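Cysteine synthase (PDB 5XEM) probably makes L-cysteine and acetate from O-acetyl-L-serine and hydrogen sulfide, using pyridoxal 5'-phosphate as cofactor in a beta-replacement reaction. Local coordinates at residues 170-175 / 291-296; 94-99 / 115-120. All coordinates share one frame; numbering follows the deposited sequence. Where two conformers were deposited one is given.

Contact 1: 170-175 / 291-296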
loop_
_atom_site.group_PDB
_atom_site.type_symbol
_atom_site.label_atom_id
_atom_site.label_comp_id
_atom_site.label_asym_id
_atom_site.label_seq_id
_atom_site.Cartn_x
_atom_site.Cartn_y
_atom_site.Cartn_z
ATOM N N ASN A 170 15.063 20.277 10.484
ATOM C CA ASN A 170 16.489 20.393 10.198
ATOM C C ASN A 170 17.433 19.748 11.187
ATOM O O ASN A 170 18.609 20.094 11.210
ATOM C CB ASN A 170 16.871 21.861 10.007
ATOM C CG ASN A 170 16.124 22.493 8.881
ATOM O OD1 ASN A 170 15.943 21.883 7.831
ATOM N ND2 ASN A 170 15.653 23.712 9.092
ATOM N N LYS A 171 16.939 18.791 11.966
ATOM C CA LYS A 171 17.773 18.055 12.906
ATOM C C LYS A 171 17.950 16.623 12.433
ATOM O O LYS A 171 17.209 15.714 12.821
ATOM C CB LYS A 171 17.173 18.108 14.308
ATOM C CG LYS A 171 17.136 19.515 14.894
ATOM C CD LYS A 171 18.521 20.061 15.260
ATOM C CE LYS A 171 18.959 19.713 16.691
ATOM N NZ LYS A 171 19.376 18.292 16.941
ATOM N N VAL A 172 18.953 16.436 11.587
ATOM C CA VAL A 172 19.280 15.127 11.048
ATOM C C VAL A 172 20.780 14.932 11.089
ATOM O O VAL A 172 21.536 15.741 10.518
ATOM C CB VAL A 172 18.782 14.985 9.598
ATOM C CG1 VAL A 172 18.823 13.515 9.162
ATOM C CG2 VAL A 172 17.381 15.544 9.472
ATOM N N ASP A 173 21.208 13.875 11.769
ATOM C CA ASP A 173 22.631 13.542 11.930
ATOM C C ASP A 173 23.151 12.523 10.945
ATOM O O ASP A 173 24.303 12.616 10.512
ATOM C CB ASP A 173 22.868 13.026 13.343
ATOM C CG ASP A 173 22.534 14.064 14.374
ATOM O OD1 ASP A 173 23.108 15.168 14.289
ATOM O OD2 ASP A 173 21.668 13.793 15.232
ATOM N N VAL A 174 22.308 11.556 10.576
ATOM C CA VAL A 174 22.741 10.472 9.707
ATOM C C VAL A 174 21.585 10.083 8.729
ATOM O O VAL A 174 20.442 10.112 9.102
ATOM C CB VAL A 174 23.145 9.242 10.538
ATOM C CG1 VAL A 174 23.635 8.129 9.621
ATOM C CG2 VAL A 174 24.239 9.589 11.576
ATOM N N PHE A 175 21.921 9.783 7.483
ATOM C CA PHE A 175 20.957 9.313 6.485
ATOM C C PHE A 175 21.557 8.050 5.897
ATOM O O PHE A 175 22.729 8.046 5.513
ATOM C CB PHE A 175 20.753 10.389 5.405
ATOM C CG PHE A 175 19.976 9.918 4.198
ATOM C CD1 PHE A 175 18.634 9.590 4.318
ATOM C CD2 PHE A 175 20.585 9.826 2.946
ATOM C CE1 PHE A 175 17.900 9.149 3.219
ATOM C CE2 PHE A 175 19.858 9.402 1.840
ATOM C CZ PHE A 175 18.515 9.051 1.986
ATOM N N LYS A 291 20.172 11.440 15.361
ATOM C CA LYS A 291 18.897 11.299 14.656
ATOM C C LYS A 291 19.257 10.684 13.318
ATOM O O LYS A 291 19.975 11.297 12.496
ATOM C CB LYS A 291 18.214 12.643 14.509
ATOM C CG LYS A 291 17.694 13.192 15.837
ATOM C CD LYS A 291 16.661 14.285 15.622
ATOM C CE LYS A 291 16.287 15.008 16.911
ATOM N NZ LYS A 291 15.142 14.384 17.631
ATOM N N ILE A 292 18.810 9.446 13.134
ATOM C CA ILE A 292 19.226 8.630 11.992
ATOM C C ILE A 292 17.988 8.399 11.141
ATOM O O ILE A 292 16.976 7.929 11.660
ATOM C CB ILE A 292 19.793 7.270 12.432
ATOM C CG1 ILE A 292 20.960 7.452 13.422
ATOM C CG2 ILE A 292 20.226 6.448 11.213
ATOM C CD1 ILE A 292 21.663 6.158 13.797
ATOM N N VAL A 293 18.062 8.757 9.865
ATOM C CA VAL A 293 16.937 8.511 8.934
ATOM C C VAL A 293 17.303 7.390 7.992
ATOM O O VAL A 293 18.406 7.392 7.402
ATOM C CB VAL A 293 16.557 9.762 8.130
ATOM C CG1 VAL A 293 15.448 9.436 7.115
ATOM C CG2 VAL A 293 16.093 10.889 9.057
ATOM N N VAL A 294 16.398 6.408 7.886
ATOM C CA VAL A 294 16.538 5.276 6.992
ATOM C C VAL A 294 15.427 5.406 5.942
ATOM O O VAL A 294 14.260 5.567 6.293
ATOM C CB VAL A 294 16.368 3.949 7.762
ATOM C CG1 VAL A 294 16.179 2.744 6.833
ATOM C CG2 VAL A 294 17.567 3.757 8.679
ATOM N N LEU A 295 15.794 5.356 4.670
ATOM C CA LEU A 295 14.807 5.351 3.622
ATOM C C LEU A 295 14.340 3.917 3.435
ATOM O O LEU A 295 15.144 3.060 3.152
ATOM C CB LEU A 295 15.376 5.901 2.322
ATOM C CG LEU A 295 14.311 6.237 1.270
ATOM C CD1 LEU A 295 13.651 7.578 1.594
ATOM C CD2 LEU A 295 14.879 6.242 -0.117
ATOM N N SER A 296 13.044 3.681 3.627
ATOM C CA SER A 296 12.383 2.419 3.267
ATOM C C SER A 296 11.861 2.560 1.846
ATOM O O SER A 296 10.860 3.268 1.616
ATOM C CB SER A 296 11.208 2.106 4.191
ATOM O OG SER A 296 10.424 1.019 3.687
#
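Two neighbouring parallel strands of the larger, mixed sheet in this fold-type II PLP enzyme start side by side here, 291-296 lying between 174-178 and strand 31-36. Val174 pairs with Ile292 and Phe175 with Val293, so successive pairs fall on opposite faces of the sheet. On one face Val174 and Ile292 lie alongside and point the same way, Val174 CB resting 4.0 Å from Ile292 CG1; Tyr281 and Ser282 of helix 269-284 cover them. On the other, Val172 reaches obliquely across to Val293, its CG1, anti to the backbone N (chi1 -166°), meeting Val293 CG2 at 3.8 Å. Phe175, also with CG anti to N (chi1 169°), brings its ring atom CE1 to 4.2 Å from Leu295 CB, an oblique approach, under Ile164 and Thr160 of helix 151-167. Lys291 runs extended as far as CE, and its CD lies 3.2 Å from Lys171 O, a buried carbonyl for which the model offers no partner. Its chain then bends at chi4, and NZ forms a salt bridge with Glu31 rather than with Asp173. The N-H of Val293 points almost straight at Val174 O (2.8 Å, 173°), although it comes from above the carbonyl plane. At the strand start Lys291 O is gripped by two donors, Asp173 N and Val174 N, both in its carbonyl plane. Asp173 CG stands anti to its own carbonyl carbon, which directs the carboxylate at the first amide of the strand: Lys291 N donates to the anti lone pair of Asp173 OD2 at 2.8 Å.

Contact 2: 94-99 / 115-120; sequences IVMPDT and VILTDG
The beta-alpha-beta unit of strand 92-97, helix 103-110 and strand 114-118 supplies both segments, which pair in parallel at the outermost strand of the smaller sheet. Axes 4.6 Å apart and 34° askew show the twist. Four backbone bonds zip the pair, from Ile116 N to Ile94 O (2.8 Å) through Met96 N to Ile116 O and Thr118 N to Met96 O to Asp98 N to Thr118 O; the Met96 O bond alone is met well above the carbonyl plane, the others nearly along the C=O axis. Met96 extends with CG anti to N, then bends at chi3, so that its methyl CE lies 4.2 Å from both Val115 CG1 and Leu117 CD2, on the face where Met108 of helix 103-110 packs. On the opposite face Val95 and Thr118 cross at about a right angle, Val95 CG1 to Thr118 CG2 3.7 Å, beneath helix 123-136. Beyond the strands Asp98 takes the crowded rotamer, CG between N and carbonyl carbon (chi1 65°), which turns OD1 back to accept from Gly120 N at 2.9 Å, met 53° above the carboxylate plane. A water donates to Asp98 OD2 and weakly to Asp119 OD1, bridging two like charges. Thr99 CG2 touches Gly120 CA (3.6 Å); a Gly120 beta carbon would lie 2.2 Å from CG2. Register, helix and parallel bonding together are those of a classic beta-alpha-beta crossover.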
loop_
_atom_site.group_PDB
_atom_site.type_symbol
_atom_site.label_atom_id
_atom_site.label_comp_id
_atom_site.label_asym_id
_atom_site.label_seq_id
_atom_site.Cartn_x
_atom_site.Cartn_y
_atom_site.Cartn_z
ATOM N N ILE A 94 7.968 -2.688 -20.587
ATOM C CA ILE A 94 8.954 -2.840 -19.554
ATOM C C ILE A 94 9.748 -4.129 -19.792
ATOM O O ILE A 94 9.188 -5.142 -20.207
ATOM C CB ILE A 94 8.275 -2.880 -18.171
ATOM C CG1 ILE A 94 7.712 -1.494 -17.816
ATOM C CG2 ILE A 94 9.220 -3.436 -17.130
ATOM C CD1 ILE A 94 8.747 -0.449 -17.538
ATOM N N VAL A 95 11.049 -4.059 -19.570
ATOM C CA VAL A 95 11.927 -5.241 -19.592
ATOM C C VAL A 95 12.433 -5.473 -18.201
ATOM O O VAL A 95 12.976 -4.549 -17.567
ATOM C CB VAL A 95 13.127 -5.097 -20.535
ATOM C CG1 VAL A 95 13.903 -6.405 -20.590
ATOM C CG2 VAL A 95 12.647 -4.693 -21.933
ATOM N N MET A 96 12.289 -6.709 -17.722
ATOM C CA MET A 96 12.652 -7.061 -16.353
ATOM C C MET A 96 13.290 -8.448 -16.299
ATOM O O MET A 96 12.983 -9.284 -17.143
ATOM C CB MET A 96 11.385 -7.058 -15.485
ATOM C CG MET A 96 11.610 -7.192 -13.984
ATOM S SD MET A 96 10.085 -6.994 -13.029
ATOM C CE MET A 96 9.091 -8.246 -13.842
ATOM N N PRO A 97 14.139 -8.697 -15.288
ATOM C CA PRO A 97 14.632 -10.068 -15.112
ATOM C C PRO A 97 13.530 -11.016 -14.633
ATOM O O PRO A 97 12.730 -10.639 -13.780
ATOM C CB PRO A 97 15.681 -9.926 -14.000
ATOM C CG PRO A 97 16.031 -8.490 -13.948
ATOM C CD PRO A 97 14.748 -7.788 -14.309
ATOM N N ASP A 98 13.546 -12.245 -15.147
ATOM C CA ASP A 98 12.634 -13.305 -14.706
ATOM C C ASP A 98 12.846 -13.857 -13.279
ATOM O O ASP A 98 12.093 -14.724 -12.862
ATOM C CB ASP A 98 12.630 -14.451 -15.737
ATOM C CG ASP A 98 13.985 -15.178 -15.848
ATOM O OD1 ASP A 98 14.815 -15.071 -14.912
ATOM O OD2 ASP A 98 14.212 -15.843 -16.874
ATOM N N THR A 99 13.814 -13.347 -12.518
ATOM C CA THR A 99 14.121 -13.893 -11.185
ATOM C C THR A 99 13.531 -13.071 -10.010
ATOM O O THR A 99 13.854 -13.322 -8.846
ATOM C CB THR A 99 15.654 -14.028 -11.000
ATOM O OG1 THR A 99 16.291 -12.799 -11.354
ATOM C CG2 THR A 99 16.213 -15.130 -11.885
ATOM N N VAL A 115 5.047 -6.574 -20.464
ATOM C CA VAL A 115 6.221 -6.970 -19.682
ATOM C C VAL A 115 7.003 -8.008 -20.490
ATOM O O VAL A 115 6.438 -9.003 -20.925
ATOM C CB VAL A 115 5.851 -7.523 -18.292
ATOM C CG1 VAL A 115 7.102 -7.980 -17.524
ATOM C CG2 VAL A 115 5.088 -6.474 -17.472
ATOM N N ILE A 116 8.283 -7.732 -20.734
ATOM C CA ILE A 116 9.184 -8.605 -21.494
ATOM C C ILE A 116 10.280 -9.042 -20.523
ATOM O O ILE A 116 10.839 -8.205 -19.789
ATOM C CB ILE A 116 9.804 -7.847 -22.675
ATOM C CG1 ILE A 116 8.722 -7.521 -23.702
ATOM C CG2 ILE A 116 10.928 -8.656 -23.316
ATOM C CD1 ILE A 116 8.993 -6.285 -24.498
ATOM N N LEU A 117 10.571 -10.339 -20.493
ATOM C CA LEU A 117 11.473 -10.885 -19.495
ATOM C C LEU A 117 12.798 -11.270 -20.118
ATOM O O LEU A 117 12.828 -11.726 -21.248
ATOM C CB LEU A 117 10.881 -12.139 -18.848
ATOM C CG LEU A 117 9.533 -11.960 -18.153
ATOM C CD1 LEU A 117 9.008 -13.323 -17.686
ATOM C CD2 LEU A 117 9.660 -10.992 -16.988
ATOM N N THR A 118 13.869 -11.078 -19.364
ATOM C CA THR A 118 15.177 -11.583 -19.746
ATOM C C THR A 118 15.705 -12.510 -18.658
ATOM O O THR A 118 15.255 -12.488 -17.494
ATOM C CB THR A 118 16.174 -10.429 -19.971
ATOM O OG1 THR A 118 16.211 -9.613 -18.802
ATOM C CG2 THR A 118 15.759 -9.590 -21.173
ATOM N N ASP A 119 16.703 -13.298 -19.038
ATOM C CA ASP A 119 17.332 -14.245 -18.131
ATOM C C ASP A 119 17.899 -13.528 -16.908
ATOM O O ASP A 119 18.822 -12.726 -17.015
ATOM C CB ASP A 119 18.440 -14.988 -18.904
ATOM C CG ASP A 119 18.820 -16.294 -18.281
ATOM O OD1 ASP A 119 18.771 -16.403 -17.031
ATOM O OD2 ASP A 119 19.182 -17.224 -19.042
ATOM N N GLY A 120 17.362 -13.834 -15.734
ATOM C CA GLY A 120 17.797 -13.200 -14.494
ATOM C C GLY A 120 19.250 -13.394 -14.102
ATOM O O GLY A 120 19.840 -12.535 -13.415
HETATM O O HOH W 1 16.116 -17.929 -17.015
#

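In the fold
Contacts 1 and 2 belong to two different sheets, the mixed one and the smaller parallel one, and lie on opposite sides of the chain's centre. Their own centres are 34 Å apart and their nearest atoms about 18 Å, so they do not touch; along the chain 94-99/115-120 closes before 170-175/291-296 opens. The active site lies between them. From contact 1 the side chain of Leu295 comes to about 7 Å from bound PLP and about 4 Å from that of Ser184, a PLP-binding residue. From contact 2 the side chain of Pro97 stands about 7 Å from the lanthionine ligand. Each contact thus approaches a different partner of the Schiff base complex.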